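CalE6 (Micromonospora echinospora, PDB 4U1T) is a member of the Cys/Met metabolism family of enzymes that depend on pyridoxal phosphate. Local coordinates at residues 273-278 against 300-305; 320-325 against 336-341. All coordinates share one frame; numbering follows the deposited sequence.

Contact 1 of 2, residues 273-278 against 300-305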
ATOM      1  N   ALA B 273      33.588  10.668  27.712  1.00 24.62           N
ATOM      2  CA  ALA B 273      32.356  10.391  28.430  1.00 27.48           C
ATOM      3  C   ALA B 273      31.440   9.488  27.609  1.00 24.96           C
ATOM      4  O   ALA B 273      31.337   9.645  26.391  1.00 20.48           O
ATOM      5  CB  ALA B 273      31.645  11.691  28.772  1.00 26.55           C
ATOM      6  N   VAL B 274      30.811   8.523  28.275  1.00 17.75           N
ATOM      7  CA  VAL B 274      29.777   7.692  27.653  1.00 18.56           C
ATOM      8  C   VAL B 274      28.476   7.881  28.414  1.00 23.38           C
ATOM      9  O   VAL B 274      28.442   7.758  29.646  1.00 22.19           O
ATOM     10  CB  VAL B 274      30.142   6.192  27.633  1.00 20.27           C
ATOM     11  CG1 VAL B 274      28.979   5.361  27.046  1.00 15.29           C
ATOM     12  CG2 VAL B 274      31.416   5.975  26.829  1.00 23.46           C
ATOM     13  N   HIS B 275      27.417   8.213  27.688  1.00 18.99           N
ATOM     14  CA  HIS B 275      26.108   8.459  28.286  1.00 19.94           C
ATOM     15  C   HIS B 275      25.134   7.317  27.994  1.00 23.54           C
ATOM     16  O   HIS B 275      24.906   6.950  26.843  1.00 19.50           O
ATOM     17  CB  HIS B 275      25.541   9.788  27.792  1.00 20.27           C
ATOM     18  CG  HIS B 275      26.481  10.940  27.978  1.00 26.46           C
ATOM     19  ND1 HIS B 275      26.849  11.407  29.222  1.00 31.80           N
ATOM     20  CD2 HIS B 275      27.147  11.703  27.077  1.00 23.11           C
ATOM     21  CE1 HIS B 275      27.695  12.414  29.080  1.00 29.46           C
ATOM     22  NE2 HIS B 275      27.888  12.617  27.789  1.00 25.50           N
ATOM     23  N   TYR B 276      24.604   6.728  29.055  1.00 14.80           N
ATOM     24  CA  TYR B 276      23.635   5.643  28.943  1.00 14.77           C
ATOM     25  C   TYR B 276      22.868   5.528  30.260  1.00 15.16           C
ATOM     26  O   TYR B 276      23.481   5.514  31.322  1.00 18.82           O
ATOM     27  CB  TYR B 276      24.327   4.325  28.607  1.00 16.13           C
ATOM     28  CG  TYR B 276      23.374   3.187  28.310  1.00 14.48           C
ATOM     29  CD1 TYR B 276      22.527   3.233  27.203  1.00 15.00           C
ATOM     30  CD2 TYR B 276      23.331   2.058  29.125  1.00 18.82           C
ATOM     31  CE1 TYR B 276      21.659   2.184  26.915  1.00 14.94           C
ATOM     32  CE2 TYR B 276      22.455   1.001  28.852  1.00 21.39           C
ATOM     33  CZ  TYR B 276      21.622   1.073  27.749  1.00 14.79           C
ATOM     34  OH  TYR B 276      20.752   0.030  27.472  1.00 14.82           O
ATOM     35  N   PRO B 277      21.527   5.490  30.199  1.00 17.83           N
ATOM     36  CA  PRO B 277      20.727   5.439  31.427  1.00 18.43           C
ATOM     37  C   PRO B 277      21.087   4.249  32.331  1.00 20.61           C
ATOM     38  O   PRO B 277      20.850   4.309  33.532  1.00 21.12           O
ATOM     39  CB  PRO B 277      19.295   5.304  30.900  1.00 19.72           C
ATOM     40  CG  PRO B 277      19.344   5.950  29.539  1.00 19.53           C
ATOM     41  CD  PRO B 277      20.677   5.547  28.989  1.00 13.08           C
ATOM     42  N   GLY B 278      21.640   3.186  31.756  1.00 18.92           N
ATOM     43  CA  GLY B 278      21.984   1.988  32.508  1.00 15.68           C
ATOM     44  C   GLY B 278      23.309   1.965  33.259  1.00 19.54           C
ATOM     45  O   GLY B 278      23.574   1.033  34.019  1.00 21.22           O
ATOM     46  N   SER B 300      25.051   7.755  23.776  1.00 13.65           N
ATOM     47  CA  SER B 300      25.862   8.832  23.213  1.00 18.10           C
ATOM     48  C   SER B 300      27.236   8.890  23.878  1.00 16.97           C
ATOM     49  O   SER B 300      27.420   8.414  25.004  1.00 20.17           O
ATOM     50  CB  SER B 300      25.135  10.176  23.334  1.00 19.05           C
ATOM     51  OG  SER B 300      25.122  10.626  24.679  1.00 26.63           O
ATOM     52  N   PHE B 301      28.206   9.467  23.181  1.00 15.74           N
ATOM     53  CA  PHE B 301      29.571   9.507  23.690  1.00 15.59           C
ATOM     54  C   PHE B 301      30.372  10.628  23.052  1.00 17.84           C
ATOM     55  O   PHE B 301      30.091  11.033  21.925  1.00 16.13           O
ATOM     56  CB  PHE B 301      30.278   8.162  23.441  1.00 15.38           C
ATOM     57  CG  PHE B 301      30.454   7.811  21.972  1.00 14.82           C
ATOM     58  CD1 PHE B 301      29.449   7.173  21.272  1.00 17.18           C
ATOM     59  CD2 PHE B 301      31.645   8.098  21.310  1.00 16.31           C
ATOM     60  CE1 PHE B 301      29.618   6.836  19.931  1.00 19.39           C
ATOM     61  CE2 PHE B 301      31.820   7.770  19.979  1.00 16.73           C
ATOM     62  CZ  PHE B 301      30.807   7.135  19.286  1.00 18.77           C
ATOM     63  N   ASP B 302      31.379  11.111  23.774  1.00 16.65           N
ATOM     64  CA  ASP B 302      32.311  12.094  23.233  1.00 18.85           C
ATOM     65  C   ASP B 302      33.440  11.391  22.507  1.00 17.29           C
ATOM     66  O   ASP B 302      34.150  10.577  23.096  1.00 23.41           O
ATOM     67  CB  ASP B 302      32.852  12.984  24.350  1.00 33.04           C
ATOM     68  CG  ASP B 302      31.818  13.968  24.845  1.00 44.33           C
ATOM     69  OD1 ASP B 302      31.111  14.553  23.999  1.00 46.30           O
ATOM     70  OD2 ASP B 302      31.698  14.150  26.072  1.00 56.27           O
ATOM     71  N   TYR B 303      33.602  11.705  21.224  1.00 18.38           N
ATOM     72  CA  TYR B 303      34.662  11.108  20.424  1.00 20.91           C
ATOM     73  C   TYR B 303      35.928  11.951  20.508  1.00 20.31           C
ATOM     74  O   TYR B 303      35.880  13.161  20.296  1.00 21.44           O
ATOM     75  CB  TYR B 303      34.225  10.966  18.958  1.00 16.17           C
ATOM     76  CG  TYR B 303      35.277  10.322  18.091  1.00 19.99           C
ATOM     77  CD1 TYR B 303      35.743   9.040  18.392  1.00 17.42           C
ATOM     78  CD2 TYR B 303      35.775  10.953  16.956  1.00 19.31           C
ATOM     79  CE1 TYR B 303      36.684   8.419  17.605  1.00 19.02           C
ATOM     80  CE2 TYR B 303      36.727  10.328  16.155  1.00 21.09           C
ATOM     81  CZ  TYR B 303      37.169   9.060  16.488  1.00 18.46           C
ATOM     82  OH  TYR B 303      38.104   8.422  15.716  1.00 26.47           O
ATOM     83  N   LEU B 304      37.058  11.317  20.795  1.00 19.68           N
ATOM     84  CA  LEU B 304      38.300  12.056  21.010  1.00 26.65           C
ATOM     85  C   LEU B 304      39.315  11.914  19.880  1.00 29.29           C
ATOM     86  O   LEU B 304      40.389  12.529  19.926  1.00 26.53           O
ATOM     87  CB  LEU B 304      38.956  11.592  22.310  1.00 26.66           C
ATOM     88  CG  LEU B 304      38.069  11.555  23.558  1.00 29.57           C
ATOM     89  CD1 LEU B 304      38.844  10.988  24.749  1.00 30.73           C
ATOM     90  CD2 LEU B 304      37.522  12.941  23.873  1.00 26.69           C
ATOM     91  N   GLY B 305      38.984  11.111  18.874  1.00 22.58           N
ATOM     92  CA  GLY B 305      39.969  10.711  17.878  1.00 29.09           C
ATOM     93  C   GLY B 305      40.210  11.560  16.641  1.00 37.14           C
ATOM     94  O   GLY B 305      41.037  11.204  15.805  1.00 51.83           O
TER
HETATM   95  O   HOH W   1      34.382  13.311  27.475  1.00 34.86           O
HETATM   96  O   HOH W   2      29.311  14.751  26.895  1.00 30.10           O

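Contact 2 of 2, residues 320-325 against 336-341. With SO4 (sulfate ion), chain J.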
ATOM      1  N   CYS B 320      24.410   6.808   8.636  1.00 10.58           N
ATOM      2  CA  CYS B 320      24.495   8.174   9.116  1.00 11.73           C
ATOM      3  C   CYS B 320      23.219   8.918   8.735  1.00 16.35           C
ATOM      4  O   CYS B 320      22.987   9.228   7.566  1.00 13.65           O
ATOM      5  CB  CYS B 320      25.734   8.880   8.553  1.00 15.30           C
ATOM      6  SG  CYS B 320      25.909  10.565   9.198  1.00 21.55           S
ATOM      7  N   GLY B 321      22.370   9.177   9.719  1.00 15.64           N
ATOM      8  CA  GLY B 321      21.108   9.848   9.461  1.00 17.49           C
ATOM      9  C   GLY B 321      20.392  10.142  10.758  1.00 18.06           C
ATOM     10  O   GLY B 321      20.805   9.662  11.810  1.00 17.06           O
ATOM     11  N   VAL B 322      19.340  10.953  10.700  1.00 16.03           N
ATOM     12  CA  VAL B 322      18.593  11.268  11.910  1.00 16.27           C
ATOM     13  C   VAL B 322      17.429  10.288  12.073  1.00 18.38           C
ATOM     14  O   VAL B 322      17.216   9.426  11.212  1.00 19.63           O
ATOM     15  CB  VAL B 322      18.093  12.728  11.901  1.00 18.91           C
ATOM     16  CG1 VAL B 322      19.272  13.676  11.789  1.00 18.13           C
ATOM     17  CG2 VAL B 322      17.119  12.957  10.753  1.00 11.87           C
ATOM     18  N   SER B 323      16.683  10.465  13.166  1.00 13.79           N
ATOM     19  CA  SER B 323      15.626   9.559  13.645  1.00 15.47           C
ATOM     20  C   SER B 323      16.246   8.428  14.466  1.00 18.29           C
ATOM     21  O   SER B 323      17.467   8.346  14.607  1.00 22.21           O
ATOM     22  CB  SER B 323      14.772   8.987  12.501  1.00 20.06           C
ATOM     23  OG  SER B 323      13.533   8.466  12.967  1.00 24.69           O
ATOM     24  N   LEU B 324      15.392   7.565  15.010  1.00 12.83           N
ATOM     25  CA  LEU B 324      15.823   6.530  15.933  1.00 14.55           C
ATOM     26  C   LEU B 324      14.727   5.468  16.064  1.00 17.69           C
ATOM     27  O   LEU B 324      13.622   5.628  15.524  1.00 16.16           O
ATOM     28  CB  LEU B 324      16.147   7.131  17.301  1.00 18.95           C
ATOM     29  CG  LEU B 324      14.985   7.925  17.909  1.00 25.41           C
ATOM     30  CD1 LEU B 324      14.345   7.166  19.058  1.00 27.70           C
ATOM     31  CD2 LEU B 324      15.451   9.291  18.370  1.00 36.22           C
ATOM     32  N   GLY B 325      15.056   4.380  16.753  1.00 14.41           N
ATOM     33  CA  GLY B 325      14.086   3.358  17.109  1.00 17.92           C
ATOM     34  C   GLY B 325      13.867   2.273  16.066  1.00 17.92           C
ATOM     35  O   GLY B 325      13.216   1.268  16.342  1.00 15.52           O
ATOM     36  N   LEU B 336      26.436  18.577  14.200  1.00 22.75           N
ATOM     37  CA  LEU B 336      26.440  18.658  12.734  1.00 25.20           C
ATOM     38  C   LEU B 336      25.060  18.399  12.132  1.00 26.27           C
ATOM     39  O   LEU B 336      24.776  18.795  11.006  1.00 22.79           O
ATOM     40  CB  LEU B 336      27.443  17.664  12.151  1.00 22.83           C
ATOM     41  CG  LEU B 336      28.905  17.911  12.524  1.00 26.44           C
ATOM     42  CD1 LEU B 336      29.765  16.786  11.995  1.00 28.82           C
ATOM     43  CD2 LEU B 336      29.376  19.244  11.956  1.00 30.95           C
ATOM     44  N   MET B 337      24.197  17.720  12.875  1.00 22.32           N
ATOM     45  CA  MET B 337      22.938  17.277  12.292  1.00 28.69           C
ATOM     46  C   MET B 337      21.716  17.765  13.112  1.00 30.48           C
ATOM     47  O   MET B 337      21.258  18.883  12.886  1.00 34.76           O
ATOM     48  CB  MET B 337      22.972  15.750  12.116  1.00 25.20           C
ATOM     49  CG  MET B 337      24.116  15.303  11.160  1.00 24.78           C
ATOM     50  SD  MET B 337      24.650  13.568  11.254  1.00 19.97           S
ATOM     51  CE  MET B 337      23.138  12.753  10.704  1.00 14.50           C
ATOM     52  N   THR B 338      21.230  16.994  14.086  1.00 30.68           N
ATOM     53  CA  THR B 338      19.997  17.389  14.803  1.00 35.43           C
ATOM     54  C   THR B 338      20.059  18.744  15.512  1.00 39.50           C
ATOM     55  O   THR B 338      19.053  19.450  15.567  1.00 40.44           O
ATOM     56  CB  THR B 338      19.569  16.353  15.875  1.00 39.55           C
ATOM     57  OG1 THR B 338      20.635  16.130  16.809  1.00 38.99           O
ATOM     58  CG2 THR B 338      19.123  15.039  15.227  1.00 32.01           C
ATOM     59  N   HIS B 339      21.218  19.109  16.054  1.00 39.58           N
ATOM     60  CA  HIS B 339      21.357  20.390  16.756  1.00 37.85           C
ATOM     61  C   HIS B 339      22.219  21.405  16.004  1.00 40.69           C
ATOM     62  O   HIS B 339      22.736  22.355  16.592  1.00 40.84           O
ATOM     63  CB  HIS B 339      21.926  20.162  18.159  1.00 37.48           C
ATOM     64  CG  HIS B 339      21.019  19.375  19.057  1.00 42.13           C
ATOM     65  ND1 HIS B 339      20.673  18.063  18.803  1.00 46.52           N
ATOM     66  CD2 HIS B 339      20.378  19.718  20.199  1.00 41.08           C
ATOM     67  CE1 HIS B 339      19.863  17.632  19.754  1.00 43.80           C
ATOM     68  NE2 HIS B 339      19.669  18.616  20.615  1.00 39.91           N
ATOM     69  N   ARG B 340      22.361  21.205  14.697  1.00 43.10           N
ATOM     70  CA  ARG B 340      23.044  22.171  13.837  1.00 40.97           C
ATOM     71  C   ARG B 340      22.410  23.583  13.807  1.00 45.49           C
ATOM     72  O   ARG B 340      23.146  24.575  13.775  1.00 46.37           O
ATOM     73  CB  ARG B 340      23.135  21.625  12.408  1.00 42.51           C
ATOM     74  CG  ARG B 340      23.896  22.534  11.445  1.00 51.09           C
ATOM     75  CD  ARG B 340      23.849  22.007  10.015  1.00 56.41           C
ATOM     76  NE  ARG B 340      24.528  22.896   9.075  1.00 57.63           N
ATOM     77  N   PRO B 341      21.057  23.691  13.803  1.00 47.19           N
ATOM     78  CA  PRO B 341      20.491  25.054  13.779  1.00 50.90           C
ATOM     79  C   PRO B 341      20.895  25.949  14.959  1.00 54.63           C
ATOM     80  O   PRO B 341      20.832  27.172  14.841  1.00 57.45           O
ATOM     81  CB  PRO B 341      18.978  24.805  13.803  1.00 48.60           C
ATOM     82  CG  PRO B 341      18.806  23.458  13.189  1.00 40.80           C
ATOM     83  CD  PRO B 341      20.008  22.666  13.619  1.00 39.99           C
TER
HETATM   84  S   SO4 J 401      16.073  12.756  16.166  1.00 33.63           S
HETATM   85  O1  SO4 J 401      15.990  14.113  15.622  1.00 33.26           O
HETATM   86  O2  SO4 J 401      16.336  12.845  17.602  1.00 26.81           O
HETATM   87  O3  SO4 J 401      14.829  12.036  15.903  1.00 33.87           O
HETATM   88  O4  SO4 J 401      17.166  12.026  15.522  1.00 28.63           O

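Contact 1 of 2, residues 273-278 against 300-305
Three backbone hydrogen bonds join His275 and Ala273 to Ser300 and Asp302. Two of them form a reciprocal pair: His275 N gives a nearly straight bond to Ser300 O (2.7 Å, 171° at the hydrogen), and Ser300 N returns one to His275 O (3.2 Å). The third runs from Asp302 N to Ala273 O, an oxygen that also receives a CA-H...O contact from Phe301 CA.

This is the edge of the smaller of the chain's two mixed sheets in a PLP-dependent fold: strand 271-275 is outermost within the chain and lies antiparallel to strand 298-303. One face of the pair of strands carries Val274 and Phe301, the non-hydrogen-bonded pair, where CG2 of the valine comes to 4.2 Å from CB of the phenylalanine; both side chains also rest on Leu265 of helix 247-267.

The other face is polar. With chi1 of His275 at -53°, CG anti to the carbonyl carbon, the ring lies with CD2 3.3 Å from Ser300 OG, which sits at the ring edge while its hydrogen bond goes to Pro148 O. A water in the ring plane links NE2 to Asp302 OD2. A second water, 2.8 Å from Ala273 N, donates to the same carboxylate oxygen.

Contact 2 of 2, residues 320-325 against 336-341
Two loops that flank strand 330-332, in the smaller sheet of this PLP-dependent enzyme fold, meet here, 320-325 leading into that strand and 336-341 following it toward helix 344-350; the second makes a type I beta turn from Met337 to Arg340, closed by Arg340 N to Met337 O. Met337 gives the largest share of the buried surface. Bent at its third torsion (chi3 65°), its side chain brings the terminal methyl CE to 3.8 Å from Gly321 CA, and CE lies equally near Cys320 SG. The two sulfurs, Met337 SD and Cys320 SG, are 3.9 Å apart, and Leu312 of helix 308-314 packs on both residues. Val322 CG1 touches the same methyl and, at 3.7 Å, Thr338 CG2, the valine and threonine side chains running alongside each other with opposite headings. The first loop also reaches the subunit interface: Cys320 N bonds to Glu35 of the second subunit, and Val322 packs on Phe45 of that chain.

Beside the apolar patch lies a sulfate ion, probably from the crystallisation liquor. Ser323 N donates to its O4 (2.9 Å, 146°), and Arg358 NH2 is also hydrogen-bonded to the ion. Thr338 OG1 shares hydrogen bonds with Glu332 and, in the plane of the His339 ring, with ND1; its methyl CG2 is turned to the sulfate, 3.3 Å from O1.

Contacts 1 and 2 lie toward the two margins of the same sheet. Contact 1 joins two adjacent strands at one margin of the smaller sheet, whereas contact 2 brings together loops near its opposite margin, where strand 319-320 is outermost within the chain. Both are partly buried; their centres lie about 16 Å apart and the contacts do not touch. Backbone hydrogen bonds dominate contact 1, with waters bridging its polar side; across contact 2 the two loops meet through sulfur and methyl groups, and an anion lies alongside. No other chain of the assembly touches contact 1, while contact 2 borders the second subunit.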